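Local coordinates for A197 (Sulfolobus turreted icosahedral virus, PDB 2C0N), which is probably a viral glycosyltransferase, adopting the GT-A fold used by enzymes that transfer sugars from activated donors, at residues A[126-138]-A[149-161]. Residues are numbered along the deposited sequence; the frame is centred on the assembly and turned at random.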
ATOM      1  N   GLU A 126      10.416  15.633  22.325  1.00 16.86           N
ATOM      2  CA  GLU A 126      10.647  16.719  23.258  1.00 18.57           C
ATOM      3  C   GLU A 126      10.022  18.018  22.798  1.00 18.43           C
ATOM      4  O   GLU A 126       9.444  18.746  23.607  1.00 19.68           O
ATOM      5  CB  GLU A 126      12.143  16.938  23.499  1.00 19.09           C
ATOM      6  CG  GLU A 126      12.589  16.525  24.867  1.00 24.11           C
ATOM      7  CD  GLU A 126      13.744  17.376  25.387  1.00 28.11           C
ATOM      8  OE1 GLU A 126      14.638  17.731  24.570  1.00 33.05           O
ATOM      9  OE2 GLU A 126      13.762  17.705  26.605  1.00 33.28           O
ATOM     10  N   PHE A 127      10.176  18.335  21.520  1.00 17.55           N
ATOM     11  CA  PHE A 127       9.601  19.556  20.970  1.00 17.76           C
ATOM     12  C   PHE A 127       8.070  19.518  20.943  1.00 17.95           C
ATOM     13  O   PHE A 127       7.404  20.493  21.305  1.00 18.80           O
ATOM     14  CB  PHE A 127      10.085  19.786  19.546  1.00 17.04           C
ATOM     15  CG  PHE A 127       9.577  21.050  18.956  1.00 18.36           C
ATOM     16  CD1 PHE A 127      10.016  22.255  19.443  1.00 17.61           C
ATOM     17  CD2 PHE A 127       8.642  21.041  17.920  1.00 18.70           C
ATOM     18  CE1 PHE A 127       9.575  23.442  18.899  1.00 19.94           C
ATOM     19  CE2 PHE A 127       8.186  22.249  17.390  1.00 18.62           C
ATOM     20  CZ  PHE A 127       8.648  23.434  17.893  1.00 18.41           C
ATOM     21  N   LEU A 128       7.534  18.399  20.454  1.00 18.15           N
ATOM     22  CA  LEU A 128       6.091  18.230  20.302  1.00 18.46           C
ATOM     23  C   LEU A 128       5.365  18.164  21.642  1.00 19.14           C
ATOM     24  O   LEU A 128       4.223  18.589  21.757  1.00 18.26           O
ATOM     25  CB  LEU A 128       5.803  16.979  19.486  1.00 18.58           C
ATOM     26  CG  LEU A 128       6.149  17.095  18.006  1.00 17.67           C
ATOM     27  CD1 LEU A 128       5.994  15.760  17.322  1.00 19.04           C
ATOM     28  CD2 LEU A 128       5.303  18.136  17.308  1.00 18.71           C
ATOM     29  N   GLU A 129       6.046  17.696  22.676  1.00 19.81           N
ATOM     30  CA  GLU A 129       5.417  17.649  24.000  1.00 21.59           C
ATOM     31  C   GLU A 129       5.320  19.009  24.654  1.00 22.36           C
ATOM     32  O   GLU A 129       4.646  19.165  25.680  1.00 23.08           O
ATOM     33  CB  GLU A 129       6.187  16.674  24.894  1.00 21.92           C
ATOM     34  CG  GLU A 129       5.892  15.263  24.465  1.00 22.66           C
ATOM     35  CD  GLU A 129       6.431  14.231  25.401  1.00 22.89           C
ATOM     36  OE1 GLU A 129       7.391  14.546  26.130  1.00 20.43           O
ATOM     37  OE2 GLU A 129       5.882  13.113  25.374  1.00 20.66           O
ATOM     38  N   LYS A 130       6.000  19.986  24.079  1.00 23.36           N
ATOM     39  CA  LYS A 130       6.039  21.341  24.639  1.00 25.30           C
ATOM     40  C   LYS A 130       5.112  22.291  23.898  1.00 25.69           C
ATOM     41  O   LYS A 130       4.720  23.317  24.441  1.00 25.78           O
ATOM     42  CB  LYS A 130       7.453  21.895  24.562  1.00 25.42           C
ATOM     43  CG  LYS A 130       8.462  21.202  25.461  1.00 28.32           C
ATOM     44  CD  LYS A 130       9.864  21.768  25.205  1.00 30.80           C
ATOM     45  CE  LYS A 130      10.872  21.385  26.290  1.00 32.27           C
ATOM     46  NZ  LYS A 130      12.001  22.374  26.405  1.00 34.25           N
ATOM     47  N   ILE A 131       4.779  21.972  22.651  1.00 26.44           N
ATOM     48  CA  ILE A 131       4.148  22.977  21.794  1.00 26.80           C
ATOM     49  C   ILE A 131       2.693  23.144  22.200  1.00 26.70           C
ATOM     50  O   ILE A 131       2.087  22.260  22.807  1.00 26.38           O
ATOM     51  CB  ILE A 131       4.261  22.694  20.291  1.00 27.26           C
ATOM     52  CG1 ILE A 131       3.638  21.355  19.951  1.00 28.89           C
ATOM     53  CG2 ILE A 131       5.755  22.838  19.834  1.00 27.85           C
ATOM     54  CD1 ILE A 131       3.758  20.972  18.491  1.00 31.61           C
ATOM     55  N   LYS A 132       2.153  24.299  21.873  1.00 26.44           N
ATOM     56  CA  LYS A 132       0.742  24.529  22.131  1.00 26.75           C
ATOM     57  C   LYS A 132      -0.037  23.681  21.129  1.00 27.04           C
ATOM     58  O   LYS A 132       0.350  23.600  19.942  1.00 25.66           O
ATOM     59  CB  LYS A 132       0.444  26.031  22.112  1.00 26.77           C
ATOM     60  CG  LYS A 132       0.906  26.700  23.418  1.00 26.56           C
ATOM     61  CD  LYS A 132       0.285  28.049  23.670  1.00 26.91           C
ATOM     62  CE  LYS A 132       0.501  28.500  25.117  1.00 27.15           C
ATOM     63  NZ  LYS A 132      -0.398  29.616  25.514  1.00 25.92           N
ATOM     64  N   ARG A 133      -1.061  22.973  21.650  1.00 27.32           N
ATOM     65  CA  ARG A 133      -1.964  22.125  20.861  1.00 27.80           C
ATOM     66  C   ARG A 133      -3.371  22.698  20.846  1.00 27.54           C
ATOM     67  O   ARG A 133      -3.866  23.156  21.893  1.00 28.40           O
ATOM     68  CB  ARG A 133      -2.020  20.696  21.416  1.00 28.29           C
ATOM     69  CG  ARG A 133      -1.009  19.730  20.796  1.00 29.53           C
ATOM     70  CD  ARG A 133      -1.516  18.257  20.851  1.00 30.97           C
ATOM     71  NE  ARG A 133      -1.261  17.638  22.151  1.00 34.33           N
ATOM     72  CZ  ARG A 133      -1.857  16.539  22.630  1.00 34.74           C
ATOM     73  NH1 ARG A 133      -2.763  15.867  21.924  1.00 35.03           N
ATOM     74  NH2 ARG A 133      -1.527  16.106  23.843  1.00 34.79           N
ATOM     75  N   PRO A 134      -4.051  22.653  19.682  1.00 27.56           N
ATOM     76  CA  PRO A 134      -3.668  21.965  18.431  1.00 27.54           C
ATOM     77  C   PRO A 134      -2.598  22.742  17.610  1.00 27.38           C
ATOM     78  O   PRO A 134      -2.581  23.982  17.641  1.00 27.85           O
ATOM     79  CB  PRO A 134      -5.002  21.843  17.668  1.00 27.31           C
ATOM     80  CG  PRO A 134      -6.015  22.678  18.434  1.00 27.80           C
ATOM     81  CD  PRO A 134      -5.305  23.408  19.521  1.00 27.72           C
ATOM     82  N   ALA A 135      -1.757  22.003  16.876  1.00 26.31           N
ATOM     83  CA  ALA A 135      -0.469  22.466  16.322  1.00 24.97           C
ATOM     84  C   ALA A 135      -0.431  22.814  14.820  1.00 24.53           C
ATOM     85  O   ALA A 135       0.459  23.537  14.358  1.00 21.76           O
ATOM     86  CB  ALA A 135       0.581  21.378  16.578  1.00 25.29           C
ATOM     87  N   PHE A 136      -1.344  22.234  14.049  1.00 24.93           N
ATOM     88  CA  PHE A 136      -1.375  22.436  12.597  1.00 25.47           C
ATOM     89  C   PHE A 136      -2.659  23.118  12.189  1.00 26.26           C
ATOM     90  O   PHE A 136      -3.752  22.663  12.516  1.00 28.14           O
ATOM     91  CB  PHE A 136      -1.248  21.103  11.850  1.00 25.15           C
ATOM     92  CG  PHE A 136      -0.023  20.361  12.192  1.00 23.70           C
ATOM     93  CD1 PHE A 136      -0.050  19.357  13.133  1.00 22.96           C
ATOM     94  CD2 PHE A 136       1.191  20.698  11.605  1.00 23.35           C
ATOM     95  CE1 PHE A 136       1.102  18.682  13.454  1.00 21.79           C
ATOM     96  CE2 PHE A 136       2.351  20.043  11.959  1.00 23.74           C
ATOM     97  CZ  PHE A 136       2.301  19.040  12.879  1.00 23.32           C
ATOM     98  N   LEU A 137      -2.528  24.225  11.479  1.00 27.30           N
ATOM     99  CA  LEU A 137      -3.703  24.973  11.036  1.00 27.46           C
ATOM    100  C   LEU A 137      -3.479  25.527   9.630  1.00 27.57           C
ATOM    101  O   LEU A 137      -2.409  26.058   9.314  1.00 27.66           O
ATOM    102  CB  LEU A 137      -4.002  26.105  12.019  1.00 27.46           C
ATOM    103  CG  LEU A 137      -5.248  26.934  11.719  1.00 28.59           C
ATOM    104  CD1 LEU A 137      -6.479  26.045  11.712  1.00 29.90           C
ATOM    105  CD2 LEU A 137      -5.382  28.033  12.724  1.00 27.60           C
ATOM    106  N   ALA A 138      -4.502  25.398   8.791  1.00 27.72           N
ATOM    107  CA  ALA A 138      -4.437  25.860   7.420  1.00 27.56           C
ATOM    108  C   ALA A 138      -5.606  26.797   7.197  1.00 27.42           C
ATOM    109  O   ALA A 138      -5.404  27.986   7.152  1.00 27.86           O
ATOM    110  CB  ALA A 138      -4.517  24.705   6.475  1.00 27.60           C
ATOM    111  N   GLY A 149      -0.744  27.122   3.996  1.00 28.02           N
ATOM    112  CA  GLY A 149      -0.752  25.828   4.612  1.00 27.45           C
ATOM    113  C   GLY A 149      -0.323  25.743   6.056  1.00 27.15           C
ATOM    114  O   GLY A 149       0.215  26.688   6.666  1.00 25.77           O
ATOM    115  N   GLU A 150      -0.570  24.550   6.576  1.00 26.45           N
ATOM    116  CA  GLU A 150      -0.247  24.185   7.936  1.00 25.98           C
ATOM    117  C   GLU A 150       1.255  24.058   8.129  1.00 25.75           C
ATOM    118  O   GLU A 150       1.722  24.065   9.263  1.00 24.57           O
ATOM    119  CB  GLU A 150      -0.959  22.878   8.308  1.00 25.90           C
ATOM    120  CG  GLU A 150      -0.379  21.601   7.703  1.00 25.92           C
ATOM    121  CD  GLU A 150      -0.749  21.351   6.242  1.00 27.06           C
ATOM    122  OE1 GLU A 150      -1.510  22.142   5.603  1.00 23.10           O
ATOM    123  OE2 GLU A 150      -0.262  20.322   5.747  1.00 28.25           O
ATOM    124  N   ASP A 151       1.978  23.913   7.012  1.00 25.35           N
ATOM    125  CA  ASP A 151       3.438  23.869   6.998  1.00 25.98           C
ATOM    126  C   ASP A 151       4.088  25.201   7.394  1.00 25.35           C
ATOM    127  O   ASP A 151       4.855  25.248   8.343  1.00 25.02           O
ATOM    128  CB  ASP A 151       3.962  23.388   5.648  1.00 26.22           C
ATOM    129  CG  ASP A 151       3.451  24.199   4.462  1.00 27.74           C
ATOM    130  OD1 ASP A 151       2.402  24.874   4.545  1.00 26.78           O
ATOM    131  OD2 ASP A 151       4.113  24.110   3.407  1.00 29.91           O
ATOM    132  N   VAL A 152       3.749  26.288   6.686  1.00 25.61           N
ATOM    133  CA  VAL A 152       4.262  27.625   7.043  1.00 24.72           C
ATOM    134  C   VAL A 152       3.709  28.052   8.397  1.00 24.16           C
ATOM    135  O   VAL A 152       4.434  28.635   9.209  1.00 23.98           O
ATOM    136  CB  VAL A 152       3.971  28.685   5.959  1.00 25.44           C
ATOM    137  CG1 VAL A 152       4.397  30.084   6.417  1.00 25.12           C
ATOM    138  CG2 VAL A 152       4.713  28.305   4.695  1.00 26.00           C
ATOM    139  N   TYR A 153       2.449  27.730   8.665  1.00 22.54           N
ATOM    140  CA  TYR A 153       1.883  28.007   9.986  1.00 22.39           C
ATOM    141  C   TYR A 153       2.708  27.343  11.086  1.00 21.88           C
ATOM    142  O   TYR A 153       3.096  28.001  12.050  1.00 22.16           O
ATOM    143  CB  TYR A 153       0.435  27.528  10.076  1.00 22.48           C
ATOM    144  CG  TYR A 153      -0.150  27.616  11.470  1.00 23.11           C
ATOM    145  CD1 TYR A 153       0.030  26.568  12.377  1.00 23.76           C
ATOM    146  CD2 TYR A 153      -0.857  28.749  11.900  1.00 24.75           C
ATOM    147  CE1 TYR A 153      -0.483  26.621  13.648  1.00 22.71           C
ATOM    148  CE2 TYR A 153      -1.385  28.816  13.204  1.00 24.28           C
ATOM    149  CZ  TYR A 153      -1.188  27.733  14.062  1.00 25.06           C
ATOM    150  OH  TYR A 153      -1.668  27.730  15.343  1.00 25.02           O
ATOM    151  N   PHE A 154       2.950  26.038  10.936  1.00 21.03           N
ATOM    152  CA  PHE A 154       3.652  25.246  11.953  1.00 20.58           C
ATOM    153  C   PHE A 154       5.002  25.883  12.313  1.00 19.76           C
ATOM    154  O   PHE A 154       5.312  26.135  13.480  1.00 19.51           O
ATOM    155  CB  PHE A 154       3.893  23.834  11.444  1.00 20.90           C
ATOM    156  CG  PHE A 154       4.700  22.996  12.360  1.00 20.06           C
ATOM    157  CD1 PHE A 154       6.035  22.759  12.104  1.00 20.50           C
ATOM    158  CD2 PHE A 154       4.129  22.453  13.495  1.00 21.53           C
ATOM    159  CE1 PHE A 154       6.774  21.981  12.962  1.00 20.70           C
ATOM    160  CE2 PHE A 154       4.865  21.686  14.370  1.00 21.68           C
ATOM    161  CZ  PHE A 154       6.180  21.448  14.112  1.00 20.91           C
ATOM    162  N   PHE A 155       5.785  26.158  11.282  1.00 19.46           N
ATOM    163  CA  PHE A 155       7.094  26.777  11.469  1.00 18.78           C
ATOM    164  C   PHE A 155       7.046  28.227  11.935  1.00 18.89           C
ATOM    165  O   PHE A 155       7.865  28.660  12.799  1.00 19.00           O
ATOM    166  CB  PHE A 155       7.900  26.607  10.183  1.00 18.28           C
ATOM    167  CG  PHE A 155       8.305  25.193   9.954  1.00 17.48           C
ATOM    168  CD1 PHE A 155       9.302  24.641  10.682  1.00 17.63           C
ATOM    169  CD2 PHE A 155       7.650  24.379   9.026  1.00 16.96           C
ATOM    170  CE1 PHE A 155       9.678  23.317  10.489  1.00 17.99           C
ATOM    171  CE2 PHE A 155       8.001  23.061   8.854  1.00 17.92           C
ATOM    172  CZ  PHE A 155       9.000  22.517   9.570  1.00 19.07           C
ATOM    173  N   SER A 156       6.110  29.005  11.392  1.00 18.66           N
ATOM    174  CA  SER A 156       6.050  30.430  11.756  1.00 19.56           C
ATOM    175  C   SER A 156       5.568  30.603  13.188  1.00 19.77           C
ATOM    176  O   SER A 156       5.968  31.546  13.891  1.00 19.08           O
ATOM    177  CB  SER A 156       5.120  31.197  10.813  1.00 19.74           C
ATOM    178  OG  SER A 156       5.634  31.162   9.497  1.00 21.79           O
ATOM    179  N   THR A 157       4.689  29.701  13.610  1.00 19.48           N
ATOM    180  CA  THR A 157       4.047  29.808  14.904  1.00 19.93           C
ATOM    181  C   THR A 157       4.897  29.210  15.997  1.00 20.20           C
ATOM    182  O   THR A 157       5.050  29.806  17.054  1.00 19.08           O
ATOM    183  CB  THR A 157       2.682  29.094  14.904  1.00 19.93           C
ATOM    184  OG1 THR A 157       1.862  29.653  13.869  1.00 20.45           O
ATOM    185  CG2 THR A 157       1.977  29.263  16.250  1.00 21.08           C
ATOM    186  N   HIS A 158       5.433  28.020  15.744  1.00 20.04           N
ATOM    187  CA  HIS A 158       6.129  27.244  16.787  1.00 20.83           C
ATOM    188  C   HIS A 158       7.645  27.355  16.752  1.00 20.44           C
ATOM    189  O   HIS A 158       8.302  26.969  17.706  1.00 20.63           O
ATOM    190  CB  HIS A 158       5.674  25.798  16.707  1.00 21.15           C
ATOM    191  CG  HIS A 158       4.190  25.664  16.793  1.00 22.56           C
ATOM    192  ND1 HIS A 158       3.422  25.150  15.772  1.00 26.11           N
ATOM    193  CD2 HIS A 158       3.328  26.046  17.759  1.00 22.70           C
ATOM    194  CE1 HIS A 158       2.151  25.187  16.126  1.00 25.56           C
ATOM    195  NE2 HIS A 158       2.067  25.733  17.325  1.00 27.05           N
ATOM    196  N   LYS A 159       8.185  27.899  15.663  1.00 20.25           N
ATOM    197  CA  LYS A 159       9.614  28.264  15.557  1.00 19.87           C
ATOM    198  C   LYS A 159      10.580  27.171  16.065  1.00 19.35           C
ATOM    199  O   LYS A 159      11.464  27.428  16.887  1.00 18.02           O
ATOM    200  CB  LYS A 159       9.897  29.622  16.234  1.00 20.41           C
ATOM    201  CG  LYS A 159       8.969  30.742  15.726  1.00 21.80           C
ATOM    202  CD  LYS A 159       9.051  32.016  16.519  1.00 23.73           C
ATOM    203  CE  LYS A 159      10.153  32.960  16.018  1.00 24.97           C
ATOM    204  NZ  LYS A 159      10.212  34.202  16.879  1.00 27.58           N
ATOM    205  N   PRO A 160      10.421  25.950  15.558  1.00 18.17           N
ATOM    206  CA  PRO A 160      11.357  24.893  15.909  1.00 17.87           C
ATOM    207  C   PRO A 160      12.761  25.206  15.395  1.00 17.86           C
ATOM    208  O   PRO A 160      12.927  25.870  14.360  1.00 18.38           O
ATOM    209  CB  PRO A 160      10.777  23.662  15.185  1.00 16.88           C
ATOM    210  CG  PRO A 160       9.954  24.239  14.096  1.00 18.65           C
ATOM    211  CD  PRO A 160       9.370  25.468  14.634  1.00 18.01           C
ATOM    212  N   ARG A 161      13.766  24.768  16.124  1.00 17.74           N
ATOM    213  CA  ARG A 161      15.123  24.836  15.596  1.00 17.69           C
ATOM    214  C   ARG A 161      15.216  23.729  14.547  1.00 17.31           C
ATOM    215  O   ARG A 161      15.041  22.551  14.854  1.00 15.38           O
ATOM    216  CB  ARG A 161      16.116  24.727  16.734  1.00 18.49           C
ATOM    217  CG  ARG A 161      15.977  25.997  17.618  1.00 20.80           C
ATOM    218  CD  ARG A 161      17.015  26.234  18.597  1.00 27.59           C
ATOM    219  NE  ARG A 161      17.318  25.064  19.418  1.00 32.50           N
ATOM    220  CZ  ARG A 161      17.668  25.102  20.701  1.00 30.06           C
ATOM    221  NH1 ARG A 161      17.724  26.252  21.373  1.00 30.62           N
ATOM    222  NH2 ARG A 161      17.942  23.965  21.318  1.00 30.41           N
TER
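Y153 and F154 both carry CG anti to the backbone N (chi1 172° and 175°), which swings their rings from helix 150-158 onto the loop that follows helix 125-128. F136, with CG anti to its carbonyl carbon (chi1 -58°), lies alongside F154 and points the same way. These two rings are nearly parallel but slid so far apart that they barely overlap, their centroids 5.0 Å apart; the touching is done by F136 CE2 against F154 CD2. At the far rim of F154, CZ meets F127 CE2 at 3.9 Å. The F127 ring in turn takes P160 CB over one face, 3.9 Å from its centroid, while the carbonyl O of H158 lies at its edge.

Y153 is sandwiched: L137 CB sits almost on the ring normal, 3.8 Å from the centroid, in a CH-pi contact, and T157 OG1 covers the opposite face while hydrogen-bonding to Y153 O. The loop carbonyls that face helix 150-158 meet C-H groups. A135 O lies in the ring plane of H158, 3.0 Å from H158 CE1, and also at the edges of Y153 and F154. L137 O receives a CA-H...O contact from E150 CA at 3.2 Å, near the start of the helix.

The two carboxylate oxygens of E42 accept hydrogen bonds from A135 N and F136 N, and A135 packs on L45, holding the loop to helix 37-50; the R41-E150 salt bridge links that helix to helix 150-158. Toward helix 150-158 the loop offers aromatic packing, CH-pi contacts and one CA-H...O contact, and E150 N is buried without a partner, so this side probably rests mostly on fit.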